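Local coordinates for protein putative acetyl xylan esterase (PDB 2W9X) that removes acetyl groups from plant cell-wall polysaccharides, deacetylating xylan and, with a large preference, glucomannan, as a carbohydrate esterase of family 2, at residues B[200-204]-B[268-273]. Coordinates in Å, arbitrary orientation, origin at the centre of the assembly. Numbering follows the deposited sequence.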
loop_
_atom_site.group_PDB
_atom_site.type_symbol
_atom_site.label_atom_id
_atom_site.label_comp_id
_atom_site.label_asym_id
_atom_site.label_seq_id
_atom_site.Cartn_x
_atom_site.Cartn_y
_atom_site.Cartn_z
ATOM N N PHE B 200 -6.760 22.440 -7.548
ATOM C CA PHE B 200 -5.389 22.541 -7.013
ATOM C C PHE B 200 -4.611 21.220 -7.114
ATOM O O PHE B 200 -5.196 20.130 -7.100
ATOM C CB PHE B 200 -5.365 23.110 -5.575
ATOM C CG PHE B 200 -5.647 24.603 -5.498
ATOM C CD1 PHE B 200 -4.623 25.532 -5.671
ATOM C CD2 PHE B 200 -6.956 25.074 -5.257
ATOM C CE1 PHE B 200 -4.880 26.916 -5.614
ATOM C CE2 PHE B 200 -7.231 26.438 -5.198
ATOM C CZ PHE B 200 -6.187 27.370 -5.370
ATOM N N GLY B 201 -3.288 21.339 -7.230
ATOM C CA GLY B 201 -2.405 20.174 -7.328
ATOM C C GLY B 201 -1.294 20.207 -6.287
ATOM O O GLY B 201 -1.268 21.087 -5.431
ATOM N N ILE B 202 -0.394 19.228 -6.350
ATOM C CA ILE B 202 0.859 19.230 -5.547
ATOM C C ILE B 202 1.746 20.450 -5.820
ATOM O O ILE B 202 2.180 21.137 -4.878
ATOM C CB ILE B 202 1.676 17.912 -5.774
ATOM C CG1 ILE B 202 0.902 16.702 -5.241
ATOM C CG2 ILE B 202 3.109 17.994 -5.189
ATOM C CD1 ILE B 202 0.626 16.709 -3.749
ATOM N N VAL B 203 2.038 20.711 -7.100
ATOM C CA VAL B 203 2.856 21.873 -7.492
ATOM C C VAL B 203 2.172 22.690 -8.577
ATOM O O VAL B 203 2.402 23.902 -8.694
ATOM C CB VAL B 203 4.301 21.490 -8.007
ATOM C CG1 VAL B 203 5.188 20.963 -6.865
ATOM C CG2 VAL B 203 4.253 20.504 -9.186
ATOM N N ARG B 204 1.351 22.009 -9.374
ATOM C CA ARG B 204 0.739 22.620 -10.565
ATOM C C ARG B 204 -0.777 22.480 -10.481
ATOM O O ARG B 204 -1.286 21.408 -10.196
ATOM C CB ARG B 204 1.287 21.977 -11.848
ATOM C CG ARG B 204 0.752 22.597 -13.136
ATOM C CD ARG B 204 1.395 21.945 -14.332
ATOM N NE ARG B 204 0.955 22.641 -15.528
ATOM C CZ ARG B 204 0.085 22.154 -16.406
ATOM N NH1 ARG B 204 -0.401 20.929 -16.254
ATOM N NH2 ARG B 204 -0.278 22.899 -17.457
ATOM N N ASP B 268 9.534 17.773 -10.029
ATOM C CA ASP B 268 9.088 18.747 -9.038
ATOM C C ASP B 268 7.854 18.252 -8.266
ATOM O O ASP B 268 7.774 18.438 -7.047
ATOM C CB ASP B 268 8.811 20.086 -9.729
ATOM C CG ASP B 268 8.610 21.232 -8.751
ATOM O OD1 ASP B 268 9.293 21.264 -7.708
ATOM O OD2 ASP B 268 7.787 22.124 -9.044
ATOM N N TYR B 269 6.919 17.604 -8.970
ATOM C CA TYR B 269 5.767 16.969 -8.351
ATOM C C TYR B 269 6.224 15.907 -7.352
ATOM O O TYR B 269 5.742 15.873 -6.219
ATOM C CB TYR B 269 4.857 16.328 -9.422
ATOM C CG TYR B 269 3.692 15.496 -8.892
ATOM C CD1 TYR B 269 2.433 16.072 -8.680
ATOM C CD2 TYR B 269 3.834 14.123 -8.640
ATOM C CE1 TYR B 269 1.346 15.305 -8.212
ATOM C CE2 TYR B 269 2.768 13.367 -8.176
ATOM C CZ TYR B 269 1.529 13.962 -7.969
ATOM O OH TYR B 269 0.499 13.210 -7.499
ATOM N N VAL B 270 7.137 15.037 -7.771
ATOM C CA VAL B 270 7.537 13.919 -6.910
ATOM C C VAL B 270 8.220 14.441 -5.626
ATOM O O VAL B 270 7.868 14.004 -4.518
ATOM C CB VAL B 270 8.391 12.825 -7.651
ATOM C CG1 VAL B 270 8.996 11.838 -6.661
ATOM C CG2 VAL B 270 7.552 12.062 -8.680
ATOM N N ALA B 271 9.157 15.385 -5.779
ATOM C CA ALA B 271 9.925 15.924 -4.650
ATOM C C ALA B 271 9.016 16.581 -3.609
ATOM O O ALA B 271 9.167 16.359 -2.417
ATOM C CB ALA B 271 10.997 16.917 -5.133
ATOM N N ASN B 272 8.078 17.400 -4.066
ATOM C CA ASN B 272 7.186 18.089 -3.153
ATOM C C ASN B 272 6.152 17.212 -2.480
ATOM O O ASN B 272 5.819 17.425 -1.311
ATOM C CB ASN B 272 6.523 19.258 -3.859
ATOM C CG ASN B 272 7.406 20.457 -3.860
ATOM O OD1 ASN B 272 7.442 21.191 -2.879
ATOM N ND2 ASN B 272 8.184 20.630 -4.925
ATOM N N TYR B 273 5.650 16.226 -3.208
ATOM C CA TYR B 273 4.722 15.262 -2.621
ATOM C C TYR B 273 5.443 14.490 -1.509
ATOM O O TYR B 273 4.906 14.336 -0.415
ATOM C CB TYR B 273 4.198 14.300 -3.687
ATOM C CG TYR B 273 2.832 13.699 -3.413
ATOM C CD1 TYR B 273 2.017 13.286 -4.471
ATOM C CD2 TYR B 273 2.351 13.530 -2.103
ATOM C CE1 TYR B 273 0.768 12.708 -4.247
ATOM C CE2 TYR B 273 1.091 12.964 -1.862
ATOM C CZ TYR B 273 0.312 12.554 -2.939
ATOM O OH TYR B 273 -0.924 11.998 -2.721
#
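Ile-202 lays its side chain across the rings of Tyr-269 and Tyr-273, one helical turn apart on helix 262-283. This is the SGNH (GDSL-like) hydrolase domain, an alpha/beta fold around a parallel sheet, and the contact joins the loop that follows edge strand 191-196 to one of the domain's long helices. Ile-202 CD1 sits over the face of Tyr-273, 3.8 Å from the ring centroid and 12° off its normal, a CH-pi contact; Ile-202 CG1 presses on the other ring, 3.3 Å from Tyr-269 CE1. The remaining methyl reaches toward the helix backbone, with Ile-202 CG2 3.7 Å from Tyr-273 N and 3.9 Å from Asn-272 CB.

Val-203 takes the next position, its CA 5.8 Å from that of Tyr-269, and lays CG2 3.9 Å from Tyr-269 CA. Between the segments the packing is van der Waals; the backbone N atoms of Ile-202, Val-203 and Arg-204 are hydrogen-bonded to the carboxylate of Asp-248. Tyr-269 is held from its far end, where its hydroxyl is hydrogen-bonded to Leu-244 O. Its side chain is about 8 Å from that of Asn-247, assigned by similarity to transition-state stabilisation, as is Gly-199, about 12 Å from the side chain of Ile-202. The contact lies in the neighbourhood of the probable oxyanion hole.

At the more open edge, Asp-268 salt-bridges to Arg-258, and Asn-272 ND2 donates a hydrogen bond back to Asp-268 O (3.1 Å) on its own helix while lying 3.6 Å from Val-203 CG1.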